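Local structure of hypothetical protein XCC3642 (Xanthomonas campestris pv. campestris, 2E12) at residues 53-56 and 57-61. The protein is of unknown function but adopts a variant of the Sm-like fold, which may point to a role in RNA binding. Sequence-based numbering, arbitrary orientation.
Sequences TYRD and EQERE
Asp56 and Arg60 join across a beta-hairpin connection between strands 44-55 and 61-70 of this Sm-like fold. The tight part lies at Asp56. Its backbone N donates to Arg60 O (3.1 Å), and its O accepts Glu59 N (2.9 Å), closing a type I turn from Asp56 to Glu59. Glu59 itself has a positive phi, which lets the chain swing back toward the strand. Asp56 OD1 takes Arg60 N at 2.8 Å in a fairly straight bond (162°), met from above the carboxylate plane. With chi1 at 52°, Asp56 CG lies between its backbone N and carbonyl carbon, folding the carboxylate over the turn, where Asp56 OD2 is 3.6 Å from Arg60 CB. Around it the side chains, mostly exposed, are looser. Arg55 and Glu61 form a non-hydrogen-bonded antiparallel pair, their side chains on one sheet face touching through CG to CG at 3.9 Å. Arg60 NE, lying beyond the Asp56 carboxylate, bonds to Gln58 OE1 at 3.0 Å. Tyr4 OH also hydrogen-bonds Glu59 OE1 and, weakly, Arg55 NH1. Glu59, bent at chi2, brings OE1 to Arg55 NH1 in a salt bridge of 2.9 Å, with guanidinium and carboxylate planes 84° apart.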
ATOM      1  N   THR A  53      -9.281  -5.461 -12.645  1.00  6.58           N
ATOM      2  CA  THR A  53      -9.084  -4.698 -13.881  1.00  6.58           C
ATOM      3  C   THR A  53     -10.432  -4.361 -14.535  1.00  6.58           C
ATOM      4  O   THR A  53     -11.302  -5.226 -14.689  1.00  6.58           O
ATOM      5  CB  THR A  53      -8.250  -5.496 -14.898  1.00  6.58           C
ATOM      6  OG1 THR A  53      -6.986  -5.848 -14.318  1.00 17.56           O
ATOM      7  CG2 THR A  53      -8.023  -4.669 -16.154  1.00 17.56           C
ATOM      8  N   TYR A  54     -10.590  -3.109 -14.947  1.00  6.58           N
ATOM      9  CA  TYR A  54     -11.833  -2.657 -15.591  1.00  6.58           C
ATOM     10  C   TYR A  54     -11.491  -1.756 -16.772  1.00  6.58           C
ATOM     11  O   TYR A  54     -10.321  -1.485 -17.021  1.00  6.58           O
ATOM     12  CB  TYR A  54     -12.681  -1.845 -14.603  1.00  6.58           C
ATOM     13  CG  TYR A  54     -13.168  -2.597 -13.379  1.00 17.56           C
ATOM     14  CD1 TYR A  54     -14.296  -3.412 -13.439  1.00 28.54           C
ATOM     15  CD2 TYR A  54     -12.517  -2.464 -12.151  1.00 28.54           C
ATOM     16  CE1 TYR A  54     -14.768  -4.071 -12.307  1.00 39.52           C
ATOM     17  CE2 TYR A  54     -12.977  -3.118 -11.018  1.00 39.52           C
ATOM     18  CZ  TYR A  54     -14.103  -3.919 -11.101  1.00 50.50           C
ATOM     19  OH  TYR A  54     -14.566  -4.563  -9.977  1.00 61.48           O
ATOM     20  N   ARG A  55     -12.523  -1.313 -17.490  1.00  2.75           N
ATOM     21  CA  ARG A  55     -12.396  -0.388 -18.624  1.00  2.75           C
ATOM     22  C   ARG A  55     -13.263   0.834 -18.342  1.00  2.75           C
ATOM     23  O   ARG A  55     -14.372   0.707 -17.800  1.00  2.75           O
ATOM     24  CB  ARG A  55     -12.935  -0.965 -19.942  1.00  2.75           C
ATOM     25  CG  ARG A  55     -12.080  -1.963 -20.663  1.00  2.75           C
ATOM     26  CD  ARG A  55     -12.625  -2.103 -22.084  1.00  2.75           C
ATOM     27  NE  ARG A  55     -12.090  -3.258 -22.795  1.00  2.75           N
ATOM     28  CZ  ARG A  55     -12.501  -3.651 -23.993  1.00  2.75           C
ATOM     29  NH1 ARG A  55     -13.451  -2.976 -24.628  1.00  2.75           N
ATOM     30  NH2 ARG A  55     -11.995  -4.749 -24.541  1.00  2.75           N
ATOM     31  N   ASP A  56     -12.777   2.011 -18.724  1.00  2.75           N
ATOM     32  CA  ASP A  56     -13.587   3.211 -18.568  1.00  2.75           C
ATOM     33  C   ASP A  56     -14.282   3.457 -19.913  1.00  2.75           C
ATOM     34  O   ASP A  56     -14.127   2.671 -20.856  1.00  2.75           O
ATOM     35  CB  ASP A  56     -12.747   4.429 -18.158  1.00  2.75           C
ATOM     36  CG  ASP A  56     -11.549   4.671 -19.071  1.00  2.75           C
ATOM     37  OD1 ASP A  56     -11.598   4.345 -20.274  1.00  2.75           O
ATOM     38  OD2 ASP A  56     -10.550   5.230 -18.573  1.00  2.75           O
ATOM     39  N   GLU A  57     -15.045   4.540 -20.002  1.00  2.75           N
ATOM     40  CA  GLU A  57     -15.767   4.852 -21.220  1.00  2.75           C
ATOM     41  C   GLU A  57     -14.898   5.035 -22.460  1.00  2.75           C
ATOM     42  O   GLU A  57     -15.339   4.718 -23.564  1.00  2.75           O
ATOM     43  CB  GLU A  57     -16.618   6.099 -21.020  1.00  2.75           C
ATOM     44  CG  GLU A  57     -17.561   6.332 -22.175  1.00  2.75           C
ATOM     45  CD  GLU A  57     -18.358   7.588 -22.027  1.00  2.75           C
ATOM     46  OE1 GLU A  57     -18.849   7.849 -20.905  1.00  2.75           O
ATOM     47  OE2 GLU A  57     -18.513   8.309 -23.044  1.00  2.75           O
ATOM     48  N   GLN A  58     -13.692   5.577 -22.287  1.00  2.75           N
ATOM     49  CA  GLN A  58     -12.763   5.795 -23.399  1.00  2.75           C
ATOM     50  C   GLN A  58     -12.086   4.480 -23.771  1.00  2.75           C
ATOM     51  O   GLN A  58     -11.239   4.440 -24.655  1.00  2.75           O
ATOM     52  CB  GLN A  58     -11.699   6.838 -23.011  1.00  2.75           C
ATOM     53  CG  GLN A  58     -12.147   8.289 -23.177  1.00  2.75           C
ATOM     54  CD  GLN A  58     -11.225   9.295 -22.482  1.00  2.75           C
ATOM     55  OE1 GLN A  58      -9.992   9.231 -22.606  1.00  2.75           O
ATOM     56  NE2 GLN A  58     -11.824  10.239 -21.761  1.00  2.75           N
ATOM     57  N   GLU A  59     -12.472   3.414 -23.070  1.00  2.75           N
ATOM     58  CA  GLU A  59     -11.957   2.061 -23.271  1.00  2.75           C
ATOM     59  C   GLU A  59     -10.531   1.778 -22.765  1.00  2.75           C
ATOM     60  O   GLU A  59      -9.876   0.876 -23.271  1.00  2.75           O
ATOM     61  CB  GLU A  59     -12.050   1.671 -24.751  1.00  2.75           C
ATOM     62  CG  GLU A  59     -13.426   1.852 -25.386  1.00  2.75           C
ATOM     63  CD  GLU A  59     -14.474   0.898 -24.841  1.00  2.75           C
ATOM     64  OE1 GLU A  59     -14.106  -0.181 -24.348  1.00  2.75           O
ATOM     65  OE2 GLU A  59     -15.677   1.219 -24.925  1.00  2.75           O
ATOM     66  N   ARG A  60     -10.069   2.535 -21.770  1.00  2.75           N
ATOM     67  CA  ARG A  60      -8.741   2.349 -21.175  1.00  2.75           C
ATOM     68  C   ARG A  60      -8.839   1.396 -19.961  1.00  2.75           C
ATOM     69  O   ARG A  60      -9.776   1.501 -19.165  1.00  2.75           O
ATOM     70  CB  ARG A  60      -8.161   3.707 -20.720  1.00  2.75           C
ATOM     71  CG  ARG A  60      -8.245   4.848 -21.756  1.00  2.75           C
ATOM     72  CD  ARG A  60      -7.790   6.184 -21.126  1.00  2.75           C
ATOM     73  NE  ARG A  60      -7.773   7.327 -22.052  1.00  2.75           N
ATOM     74  CZ  ARG A  60      -6.932   7.456 -23.073  1.00  2.75           C
ATOM     75  NH1 ARG A  60      -6.023   6.517 -23.317  1.00  2.75           N
ATOM     76  NH2 ARG A  60      -7.010   8.516 -23.866  1.00  2.75           N
ATOM     77  N   GLU A  61      -7.878   0.483 -19.817  1.00  2.75           N
ATOM     78  CA  GLU A  61      -7.865  -0.490 -18.708  1.00  2.75           C
ATOM     79  C   GLU A  61      -7.038  -0.053 -17.488  1.00  2.75           C
ATOM     80  O   GLU A  61      -5.967   0.547 -17.630  1.00  2.75           O
ATOM     81  CB  GLU A  61      -7.336  -1.837 -19.201  1.00  2.75           C
ATOM     82  CG  GLU A  61      -8.203  -2.489 -20.245  1.00  2.75           C
ATOM     83  CD  GLU A  61      -7.857  -3.954 -20.455  1.00  2.75           C
ATOM     84  OE1 GLU A  61      -8.777  -4.708 -20.826  1.00  2.75           O
ATOM     85  OE2 GLU A  61      -6.681  -4.351 -20.252  1.00  2.75           O
TER